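Local coordinates for protein Alpha/beta hydrolase (Legionella pneumophila subsp. pneumophila str. Philadelphia 1, PDB 4EZI) that is an uncharacterised alpha/beta-hydrolase-fold protein that probably hydrolyses esters, perhaps as a lipase acting on triacylglycerols, at residues 126-131 with 230-235; 130-135 with 223-228; 234-239 with 289-294. One frame throughout, in Å; residues are numbered along the deposited sequence. Where two conformers were deposited one is given.

Interaction 1. Residues 126-131 with 230-235; sequences LTLHPY and QTYKSY
Leu128 and Pro130, in the irregular chain between strand 112-116 and helix 134-154, run past Thr231 and Tyr232 on the last turn of helix 218-233, with Pro130 and Tyr232 the closer pair at 7.4 Å between their CA atoms. Tyr232 carries the contact. Its ring reaches out from the helix, and Tyr232 OH donates to Leu128 O at 2.6 Å; the hydroxyl lies in the carbonyl plane, on a lone pair, with a C=O...O angle of 142°. Leu128 O sits at the ring edge, close to the ring plane. A water gives a second bond to Tyr232 OH and also binds Thr127, the water oxygen being 3.0 Å from Thr127 OG1, so the phenol oxygen is gripped from two points of the loop. CB of Leu126 packs against the same oxygen, while Pro130 CG comes obliquely to the ring, 3.9 Å from Tyr232 CE2. Pro53 touches Leu126, Pro130 and Tyr232. At Thr231, the residue before Tyr232 on the helix, the contact is with Leu128, whose CG stands anti to its backbone N (chi1 -177°); the Leu128 CD2 methyl lies 3.6 Å from Thr231 OG1. That hydroxyl bonds to Tyr227 O within its own helix. A helix-end tyrosine, its hydroxyl bound to a loop carbonyl, thus joins the loop after strand 112-116 to helix 218-233, inserted after strand 193-197 of the alpha/beta-hydrolase sheet.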
loop_
_atom_site.group_PDB
_atom_site.type_symbol
_atom_site.label_atom_id
_atom_site.label_comp_id
_atom_site.label_asym_id
_atom_site.label_seq_id
_atom_site.Cartn_x
_atom_site.Cartn_y
_atom_site.Cartn_z
ATOM N N LEU A 126 -2.208 18.277 -2.005
ATOM C CA LEU A 126 -1.345 18.301 -0.831
ATOM C C LEU A 126 0.084 18.084 -1.302
ATOM O O LEU A 126 0.348 17.280 -2.203
ATOM C CB LEU A 126 -1.742 17.253 0.205
ATOM C CG LEU A 126 -3.148 17.360 0.782
ATOM C CD1 LEU A 126 -3.536 16.157 1.632
ATOM C CD2 LEU A 126 -3.324 18.636 1.579
ATOM N N THR A 127 1.014 18.788 -0.672
ATOM C CA THR A 127 2.377 18.849 -1.175
ATOM C C THR A 127 3.243 17.652 -0.789
ATOM O O THR A 127 4.280 17.452 -1.368
ATOM C CB THR A 127 3.076 20.149 -0.745
ATOM O OG1 THR A 127 3.099 20.214 0.674
ATOM C CG2 THR A 127 2.347 21.359 -1.313
ATOM N N LEU A 128 2.797 16.871 0.186
ATOM C CA LEU A 128 3.617 15.795 0.763
ATOM C C LEU A 128 2.716 14.617 1.087
ATOM O O LEU A 128 1.647 14.777 1.660
ATOM C CB LEU A 128 4.281 16.290 2.055
ATOM C CG LEU A 128 5.221 15.322 2.747
ATOM C CD1 LEU A 128 6.383 14.906 1.855
ATOM C CD2 LEU A 128 5.722 16.006 4.029
ATOM N N HIS A 129 3.134 13.413 0.720
ATOM C CA HIS A 129 2.390 12.223 1.096
ATOM C C HIS A 129 2.441 12.015 2.608
ATOM O O HIS A 129 3.524 12.041 3.167
ATOM C CB HIS A 129 3.044 11.033 0.381
ATOM C CG HIS A 129 2.482 9.708 0.754
ATOM N ND1 HIS A 129 1.145 9.399 0.668
ATOM C CD2 HIS A 129 3.089 8.618 1.296
ATOM C CE1 HIS A 129 0.963 8.172 1.147
ATOM N NE2 HIS A 129 2.126 7.668 1.519
ATOM N N PRO A 130 1.272 11.776 3.261
ATOM C CA PRO A 130 1.250 11.362 4.679
ATOM C C PRO A 130 1.615 9.879 4.769
ATOM O O PRO A 130 0.804 8.995 4.534
ATOM C CB PRO A 130 -0.205 11.649 5.117
ATOM C CG PRO A 130 -0.818 12.424 3.969
ATOM C CD PRO A 130 -0.094 11.968 2.753
ATOM N N TYR A 131 2.874 9.623 5.084
ATOM C CA TYR A 131 3.524 8.340 4.843
ATOM C C TYR A 131 3.321 7.393 6.018
ATOM O O TYR A 131 3.659 7.694 7.168
ATOM C CB TYR A 131 5.003 8.591 4.596
ATOM C CG TYR A 131 5.818 7.362 4.302
ATOM C CD1 TYR A 131 5.459 6.445 3.312
ATOM C CD2 TYR A 131 6.959 7.093 5.010
ATOM C CE1 TYR A 131 6.229 5.336 3.023
ATOM C CE2 TYR A 131 7.756 6.004 4.731
ATOM C CZ TYR A 131 7.383 5.122 3.757
ATOM O OH TYR A 131 8.194 4.035 3.534
ATOM N N GLN A 230 6.017 14.950 11.186
ATOM C CA GLN A 230 6.200 16.263 11.794
ATOM C C GLN A 230 5.481 17.327 10.961
ATOM O O GLN A 230 4.882 18.248 11.530
ATOM C CB GLN A 230 7.689 16.582 11.940
ATOM C CG GLN A 230 7.984 17.972 12.469
ATOM C CD GLN A 230 7.511 18.207 13.902
ATOM O OE1 GLN A 230 7.168 17.278 14.622
ATOM N NE2 GLN A 230 7.478 19.479 14.312
ATOM N N THR A 231 5.532 17.236 9.638
ATOM C CA THR A 231 4.818 18.190 8.771
ATOM C C THR A 231 3.333 18.259 9.093
ATOM O O THR A 231 2.779 19.344 9.282
ATOM C CB THR A 231 5.019 17.852 7.279
ATOM O OG1 THR A 231 6.391 18.053 6.925
ATOM C CG2 THR A 231 4.116 18.697 6.380
ATOM N N TYR A 232 2.696 17.098 9.204
ATOM C CA TYR A 232 1.241 17.071 9.359
ATOM C C TYR A 232 0.776 17.171 10.808
ATOM O O TYR A 232 -0.307 17.693 11.050
ATOM C CB TYR A 232 0.644 15.810 8.708
ATOM C CG TYR A 232 0.585 15.948 7.208
ATOM C CD1 TYR A 232 -0.322 16.834 6.647
ATOM C CD2 TYR A 232 1.438 15.243 6.355
ATOM C CE1 TYR A 232 -0.374 17.033 5.285
ATOM C CE2 TYR A 232 1.362 15.433 4.978
ATOM C CZ TYR A 232 0.432 16.313 4.453
ATOM O OH TYR A 232 0.317 16.544 3.103
ATOM N N LYS A 233 1.574 16.696 11.753
ATOM C CA LYS A 233 1.127 16.554 13.159
ATOM C C LYS A 233 1.922 17.369 14.174
ATOM O O LYS A 233 1.457 17.565 15.289
ATOM C CB LYS A 233 1.142 15.090 13.576
ATOM C CG LYS A 233 0.336 14.185 12.681
ATOM C CD LYS A 233 -1.155 14.581 12.612
ATOM C CE LYS A 233 -1.970 13.655 11.705
ATOM N NZ LYS A 233 -3.331 14.216 11.456
ATOM N N SER A 234 3.137 17.797 13.825
ATOM C CA SER A 234 3.965 18.604 14.714
ATOM C C SER A 234 4.069 18.026 16.130
ATOM O O SER A 234 3.959 18.742 17.136
ATOM C CB SER A 234 3.480 20.054 14.749
ATOM O OG SER A 234 4.505 20.874 15.275
ATOM N N TYR A 235 4.347 16.733 16.215
ATOM C CA TYR A 235 4.496 16.090 17.515
ATOM C C TYR A 235 5.779 16.500 18.239
ATOM O O TYR A 235 5.859 16.365 19.461
ATOM C CB TYR A 235 4.447 14.560 17.400
ATOM C CG TYR A 235 3.122 13.970 16.969
ATOM C CD1 TYR A 235 1.897 14.454 17.463
ATOM C CD2 TYR A 235 3.079 12.914 16.070
ATOM C CE1 TYR A 235 0.675 13.873 17.087
ATOM C CE2 TYR A 235 1.867 12.341 15.668
ATOM C CZ TYR A 235 0.674 12.840 16.174
ATOM O OH TYR A 235 -0.523 12.303 15.785
HETATM O O HOH W 1 1.333 19.238 2.923
#

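Interaction 2. Residues 130-135 with 223-228; sequences PYVQAE and AYFFYS
Tyr131 and Tyr224 lie one ring over the other in an offset stack, centroids 4.2 Å apart and planes 19° from parallel, although the two side chains approach at about a right angle. Tyr224 CD2 sits over the centre of the Tyr131 ring, and Val132 CG2 covers the opposite face, also centrally, 3.5 Å above the plane. The phenol is thus sandwiched between a helix residue and its own neighbour in the chain. In return, the CB of Tyr131 makes a CH-pi contact with the Tyr224 ring, 4.2 Å from its centroid and only 8° off the normal. Tyr131 CG is anti to the backbone N (chi1 -179°). The edge of its ring meets the helix backbone, Tyr131 CD2 lying 3.5 Å from Phe225 N. Phe225 CD1 is 3.3 Å from Tyr131 O, and Val132 O lies at the edge of the Phe225 ring. Where the chains come close again, Ser228 OG is 3.2 Å from Pro130 CA and bonds to His129 O just ahead of the segment. A water joins the two segments, giving protons to Tyr131 O at 2.7 Å and to Phe225 O, and accepting from Gln133 NE2; three polar groups of this buried contact share it. The phenol ends bond outward, Tyr131 OH to Thr83 and Tyr224 OH to Arg84 O. Residues 130-133 form a type II beta turn leading into helix 134-154, and the side chain of Tyr131 lies near a probable nucleophile elbow (GxSxG) and Ser-His-Asp triad, without touching them, a placement consistent with the wall of an alpha/beta-hydrolase active-site pocket.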
loop_
_atom_site.group_PDB
_atom_site.type_symbol
_atom_site.label_atom_id
_atom_site.label_comp_id
_atom_site.label_asym_id
_atom_site.label_seq_id
_atom_site.Cartn_x
_atom_site.Cartn_y
_atom_site.Cartn_z
ATOM N N PRO A 130 1.272 11.776 3.261
ATOM C CA PRO A 130 1.250 11.362 4.679
ATOM C C PRO A 130 1.615 9.879 4.769
ATOM O O PRO A 130 0.804 8.995 4.534
ATOM C CB PRO A 130 -0.205 11.649 5.117
ATOM C CG PRO A 130 -0.818 12.424 3.969
ATOM C CD PRO A 130 -0.094 11.968 2.753
ATOM N N TYR A 131 2.874 9.623 5.084
ATOM C CA TYR A 131 3.524 8.340 4.843
ATOM C C TYR A 131 3.321 7.393 6.018
ATOM O O TYR A 131 3.659 7.694 7.168
ATOM C CB TYR A 131 5.003 8.591 4.596
ATOM C CG TYR A 131 5.818 7.362 4.302
ATOM C CD1 TYR A 131 5.459 6.445 3.312
ATOM C CD2 TYR A 131 6.959 7.093 5.010
ATOM C CE1 TYR A 131 6.229 5.336 3.023
ATOM C CE2 TYR A 131 7.756 6.004 4.731
ATOM C CZ TYR A 131 7.383 5.122 3.757
ATOM O OH TYR A 131 8.194 4.035 3.534
ATOM N N VAL A 132 2.757 6.224 5.753
ATOM C CA VAL A 132 2.471 5.243 6.822
ATOM C C VAL A 132 1.664 5.912 7.948
ATOM O O VAL A 132 1.887 5.628 9.118
ATOM C CB VAL A 132 3.735 4.477 7.349
ATOM C CG1 VAL A 132 3.289 3.118 7.929
ATOM C CG2 VAL A 132 4.765 4.276 6.252
ATOM N N GLN A 133 0.689 6.733 7.546
ATOM C CA GLN A 133 -0.284 7.342 8.454
ATOM C C GLN A 133 -1.614 6.627 8.265
ATOM O O GLN A 133 -2.271 6.753 7.221
ATOM C CB GLN A 133 -0.376 8.850 8.236
ATOM C CG GLN A 133 0.929 9.569 8.643
ATOM C CD GLN A 133 0.895 11.084 8.486
ATOM O OE1 GLN A 133 -0.166 11.704 8.596
ATOM N NE2 GLN A 133 2.049 11.688 8.215
ATOM N N ALA A 134 -1.977 5.825 9.269
ATOM C CA ALA A 134 -3.088 4.911 9.161
ATOM C C ALA A 134 -4.401 5.588 8.789
ATOM O O ALA A 134 -5.139 5.092 7.941
ATOM C CB ALA A 134 -3.272 4.150 10.470
ATOM N N GLU A 135 -4.718 6.710 9.427
ATOM C CA GLU A 135 -6.044 7.282 9.247
ATOM C C GLU A 135 -6.357 7.591 7.791
ATOM O O GLU A 135 -7.433 7.254 7.291
ATOM C CB GLU A 135 -6.157 8.543 10.084
ATOM C CG GLU A 135 -7.457 9.322 9.956
ATOM C CD GLU A 135 -8.710 8.541 10.277
ATOM O OE1 GLU A 135 -8.679 7.715 11.230
ATOM O OE2 GLU A 135 -9.752 8.775 9.592
ATOM N N ALA A 223 13.495 8.888 7.019
ATOM C CA ALA A 223 13.475 10.312 6.667
ATOM C C ALA A 223 12.057 10.720 6.198
ATOM O O ALA A 223 11.485 11.707 6.669
ATOM C CB ALA A 223 14.498 10.573 5.575
ATOM N N TYR A 224 11.491 9.914 5.312
ATOM C CA TYR A 224 10.147 10.195 4.794
ATOM C C TYR A 224 9.123 10.187 5.922
ATOM O O TYR A 224 8.260 11.062 6.044
ATOM C CB TYR A 224 9.815 9.143 3.733
ATOM C CG TYR A 224 8.713 9.376 2.719
ATOM C CD1 TYR A 224 8.081 10.597 2.548
ATOM C CD2 TYR A 224 8.376 8.360 1.851
ATOM C CE1 TYR A 224 7.181 10.794 1.515
ATOM C CE2 TYR A 224 7.468 8.561 0.798
ATOM C CZ TYR A 224 6.869 9.768 0.643
ATOM O OH TYR A 224 6.003 9.982 -0.401
ATOM N N PHE A 225 9.204 9.171 6.781
ATOM C CA PHE A 225 8.224 9.001 7.812
ATOM C C PHE A 225 8.207 10.166 8.801
ATOM O O PHE A 225 7.169 10.747 9.076
ATOM C CB PHE A 225 8.439 7.668 8.571
ATOM C CG PHE A 225 7.409 7.440 9.642
ATOM C CD1 PHE A 225 6.130 7.035 9.300
ATOM C CD2 PHE A 225 7.677 7.707 10.970
ATOM C CE1 PHE A 225 5.143 6.893 10.232
ATOM C CE2 PHE A 225 6.675 7.556 11.917
ATOM C CZ PHE A 225 5.414 7.146 11.542
ATOM N N PHE A 226 9.364 10.493 9.357
ATOM C CA PHE A 226 9.399 11.553 10.355
ATOM C C PHE A 226 9.227 12.935 9.751
ATOM O O PHE A 226 8.636 13.819 10.375
ATOM C CB PHE A 226 10.633 11.433 11.264
ATOM C CG PHE A 226 10.551 10.255 12.194
ATOM C CD1 PHE A 226 9.651 10.263 13.245
ATOM C CD2 PHE A 226 11.327 9.157 11.995
ATOM C CE1 PHE A 226 9.540 9.168 14.105
ATOM C CE2 PHE A 226 11.233 8.061 12.852
ATOM C CZ PHE A 226 10.335 8.063 13.893
ATOM N N TYR A 227 9.711 13.150 8.520
ATOM C CA TYR A 227 9.469 14.430 7.859
ATOM C C TYR A 227 7.967 14.645 7.647
ATOM O O TYR A 227 7.410 15.712 7.950
ATOM C CB TYR A 227 10.258 14.518 6.549
ATOM C CG TYR A 227 9.967 15.762 5.765
ATOM C CD1 TYR A 227 10.140 17.016 6.310
ATOM C CD2 TYR A 227 9.486 15.695 4.480
ATOM C CE1 TYR A 227 9.847 18.178 5.598
ATOM C CE2 TYR A 227 9.189 16.839 3.758
ATOM C CZ TYR A 227 9.354 18.086 4.330
ATOM O OH TYR A 227 9.060 19.238 3.616
ATOM N N SER A 228 7.294 13.614 7.146
ATOM C CA SER A 228 5.869 13.696 6.878
ATOM C C SER A 228 5.057 13.794 8.170
ATOM O O SER A 228 4.097 14.568 8.251
ATOM C CB SER A 228 5.460 12.462 6.053
ATOM O OG SER A 228 4.066 12.495 5.774
HETATM O O HOH W 2 4.481 10.076 8.159
#

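Interaction 3. Residues 234-239 with 289-294; sequences SYWSGF and DRNTEI
An Asx turn at the start of helix 292-299 receives the indole of Trp236: Asp289 OD1 accepts from Asn291 N at 2.8 Å, while OD2 of the same carboxylate takes Trp236 NE1 at 2.8 Å. The indole bond is nearly straight (162°), lies close to the ring plane and uses the syn lone pair of OD2; ring and carboxylate planes are 67° apart. Asn291 ND2 rests over one face of the indole, offset toward the rim, with the amide plane turned 80° from the ring. The same nitrogen donates to Tyr235 O at 3.0 Å, coming from above the carbonyl plane, and only weakly to Asp289 OD1. Residues 289-292 also make a type I beta turn leading into the helix; the bonds join it to the loop that follows helix 218-233. Trp236 CD1 lies over one face of the Arg290 guanidinium, 3.9 Å from Arg290 NH1, and the charge of Arg290 is paired with Glu241. In the first turn of the helix, Ile294, in the one of its two conformers given, sets CG2 over the centre of the Tyr235 ring and CG1 against Tyr235 OH.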
loop_
_atom_site.group_PDB
_atom_site.type_symbol
_atom_site.label_atom_id
_atom_site.label_comp_id
_atom_site.label_asym_id
_atom_site.label_seq_id
_atom_site.Cartn_x
_atom_site.Cartn_y
_atom_site.Cartn_z
ATOM N N SER A 234 3.137 17.797 13.825
ATOM C CA SER A 234 3.965 18.604 14.714
ATOM C C SER A 234 4.069 18.026 16.130
ATOM O O SER A 234 3.959 18.742 17.136
ATOM C CB SER A 234 3.480 20.054 14.749
ATOM O OG SER A 234 4.505 20.874 15.275
ATOM N N TYR A 235 4.347 16.733 16.215
ATOM C CA TYR A 235 4.496 16.090 17.515
ATOM C C TYR A 235 5.779 16.500 18.239
ATOM O O TYR A 235 5.859 16.365 19.461
ATOM C CB TYR A 235 4.447 14.560 17.400
ATOM C CG TYR A 235 3.122 13.970 16.969
ATOM C CD1 TYR A 235 1.897 14.454 17.463
ATOM C CD2 TYR A 235 3.079 12.914 16.070
ATOM C CE1 TYR A 235 0.675 13.873 17.087
ATOM C CE2 TYR A 235 1.867 12.341 15.668
ATOM C CZ TYR A 235 0.674 12.840 16.174
ATOM O OH TYR A 235 -0.523 12.303 15.785
ATOM N N TRP A 236 6.770 16.983 17.497
ATOM C CA TRP A 236 8.031 17.438 18.063
ATOM C C TRP A 236 8.134 18.965 17.933
ATOM O O TRP A 236 7.283 19.605 17.310
ATOM C CB TRP A 236 9.228 16.710 17.406
ATOM C CG TRP A 236 9.159 15.234 17.698
ATOM C CD1 TRP A 236 9.660 14.608 18.820
ATOM C CD2 TRP A 236 8.506 14.214 16.934
ATOM N NE1 TRP A 236 9.355 13.276 18.793
ATOM C CE2 TRP A 236 8.650 13.006 17.648
ATOM C CE3 TRP A 236 7.823 14.200 15.709
ATOM C CZ2 TRP A 236 8.147 11.793 17.168
ATOM C CZ3 TRP A 236 7.345 13.000 15.233
ATOM C CH2 TRP A 236 7.499 11.816 15.965
ATOM N N SER A 237 9.168 19.550 18.533
ATOM C CA SER A 237 9.262 21.010 18.585
ATOM C C SER A 237 9.514 21.603 17.211
ATOM O O SER A 237 9.100 22.707 16.928
ATOM C CB SER A 237 10.326 21.458 19.576
ATOM O OG SER A 237 11.589 20.890 19.280
ATOM N N GLY A 238 10.240 20.871 16.370
ATOM C CA GLY A 238 10.563 21.297 15.030
ATOM C C GLY A 238 11.421 20.234 14.361
ATOM O O GLY A 238 11.789 19.238 14.979
ATOM N N PHE A 239 11.774 20.487 13.109
ATOM C CA PHE A 239 12.530 19.532 12.354
ATOM C C PHE A 239 13.945 19.359 12.889
ATOM O O PHE A 239 14.559 18.324 12.635
ATOM C CB PHE A 239 12.559 19.900 10.869
ATOM C CG PHE A 239 11.205 19.838 10.195
ATOM C CD1 PHE A 239 10.601 18.636 9.919
ATOM C CD2 PHE A 239 10.547 20.988 9.836
ATOM C CE1 PHE A 239 9.369 18.582 9.310
ATOM C CE2 PHE A 239 9.303 20.941 9.201
ATOM C CZ PHE A 239 8.720 19.746 8.951
ATOM N N ASP A 289 10.392 8.302 23.785
ATOM C CA ASP A 289 9.939 9.505 23.115
ATOM C C ASP A 289 8.620 9.902 23.735
ATOM O O ASP A 289 7.776 9.043 24.022
ATOM C CB ASP A 289 9.778 9.261 21.621
ATOM C CG ASP A 289 9.400 10.507 20.859
ATOM O OD1 ASP A 289 8.200 10.856 20.818
ATOM O OD2 ASP A 289 10.321 11.148 20.310
ATOM N N ARG A 290 8.438 11.190 23.979
ATOM C CA ARG A 290 7.228 11.677 24.636
ATOM C C ARG A 290 5.947 11.404 23.859
ATOM O O ARG A 290 4.857 11.477 24.423
ATOM C CB ARG A 290 7.349 13.166 24.963
ATOM C CG ARG A 290 7.420 14.058 23.742
ATOM C CD ARG A 290 7.792 15.438 24.154
ATOM N NE ARG A 290 7.944 16.404 23.065
ATOM C CZ ARG A 290 9.070 16.618 22.376
ATOM N NH1 ARG A 290 10.125 15.836 22.535
ATOM N NH2 ARG A 290 9.115 17.613 21.496
ATOM N N ASN A 291 6.085 11.081 22.575
ATOM C CA ASN A 291 4.937 10.783 21.703
ATOM C C ASN A 291 4.694 9.298 21.482
ATOM O O ASN A 291 3.897 8.926 20.612
ATOM C CB ASN A 291 5.149 11.487 20.364
ATOM C CG ASN A 291 5.267 12.973 20.538
ATOM O OD1 ASN A 291 4.294 13.624 20.932
ATOM N ND2 ASN A 291 6.446 13.523 20.264
ATOM N N THR A 292 5.358 8.454 22.266
ATOM C CA THR A 292 5.277 7.032 22.012
ATOM C C THR A 292 3.838 6.502 21.965
ATOM O O THR A 292 3.513 5.676 21.112
ATOM C CB THR A 292 6.147 6.273 23.029
ATOM O OG1 THR A 292 7.533 6.625 22.836
ATOM C CG2 THR A 292 6.004 4.792 22.853
ATOM N N GLU A 293 2.966 6.959 22.860
ATOM C CA GLU A 293 1.606 6.433 22.848
ATOM C C GLU A 293 0.831 6.746 21.554
ATOM O O GLU A 293 0.208 5.861 20.969
ATOM C CB GLU A 293 0.858 6.829 24.112
ATOM C CG GLU A 293 1.408 6.128 25.386
ATOM C CD GLU A 293 1.623 4.607 25.241
ATOM O OE1 GLU A 293 0.723 3.912 24.717
ATOM O OE2 GLU A 293 2.703 4.103 25.645
ATOM N N ILE A 294 0.918 7.977 21.066
ATOM C CA ILE A 294 0.254 8.348 19.822
ATOM C C ILE A 294 0.906 7.660 18.605
ATOM O O ILE A 294 0.221 7.332 17.620
ATOM C CB ILE A 294 0.175 9.901 19.679
ATOM C CG1 ILE A 294 -0.850 10.314 18.611
ATOM C CG2 ILE A 294 1.542 10.502 19.434
ATOM C CD1 ILE A 294 -2.288 9.939 18.976
HETATM O O HOH W 3 3.716 16.266 21.370
#

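Helix 218-233 joins interactions 1 and 2, whose centres are only 6 Å apart: residues 126-135 pass along it, meeting its middle in interaction 2 and its last turn in interaction 1, with Pro130 and Tyr131 common to both. Leu128 CD2 also packs on Tyr227 and Ser228, bridging them. Interaction 3, about 13 Å from the centre of either, takes over where the helix ends; Gln230 OE1 holds Trp236 N, and Tyr227 packs on Phe239. Along the chain, the loop before helix 134-154 comes first, then helix 218-233 with the loop 234-239 after it, then residues 289-294. The helical region inserted between strands 193-197 and 310-314 is thereby fastened to the core fold and to itself.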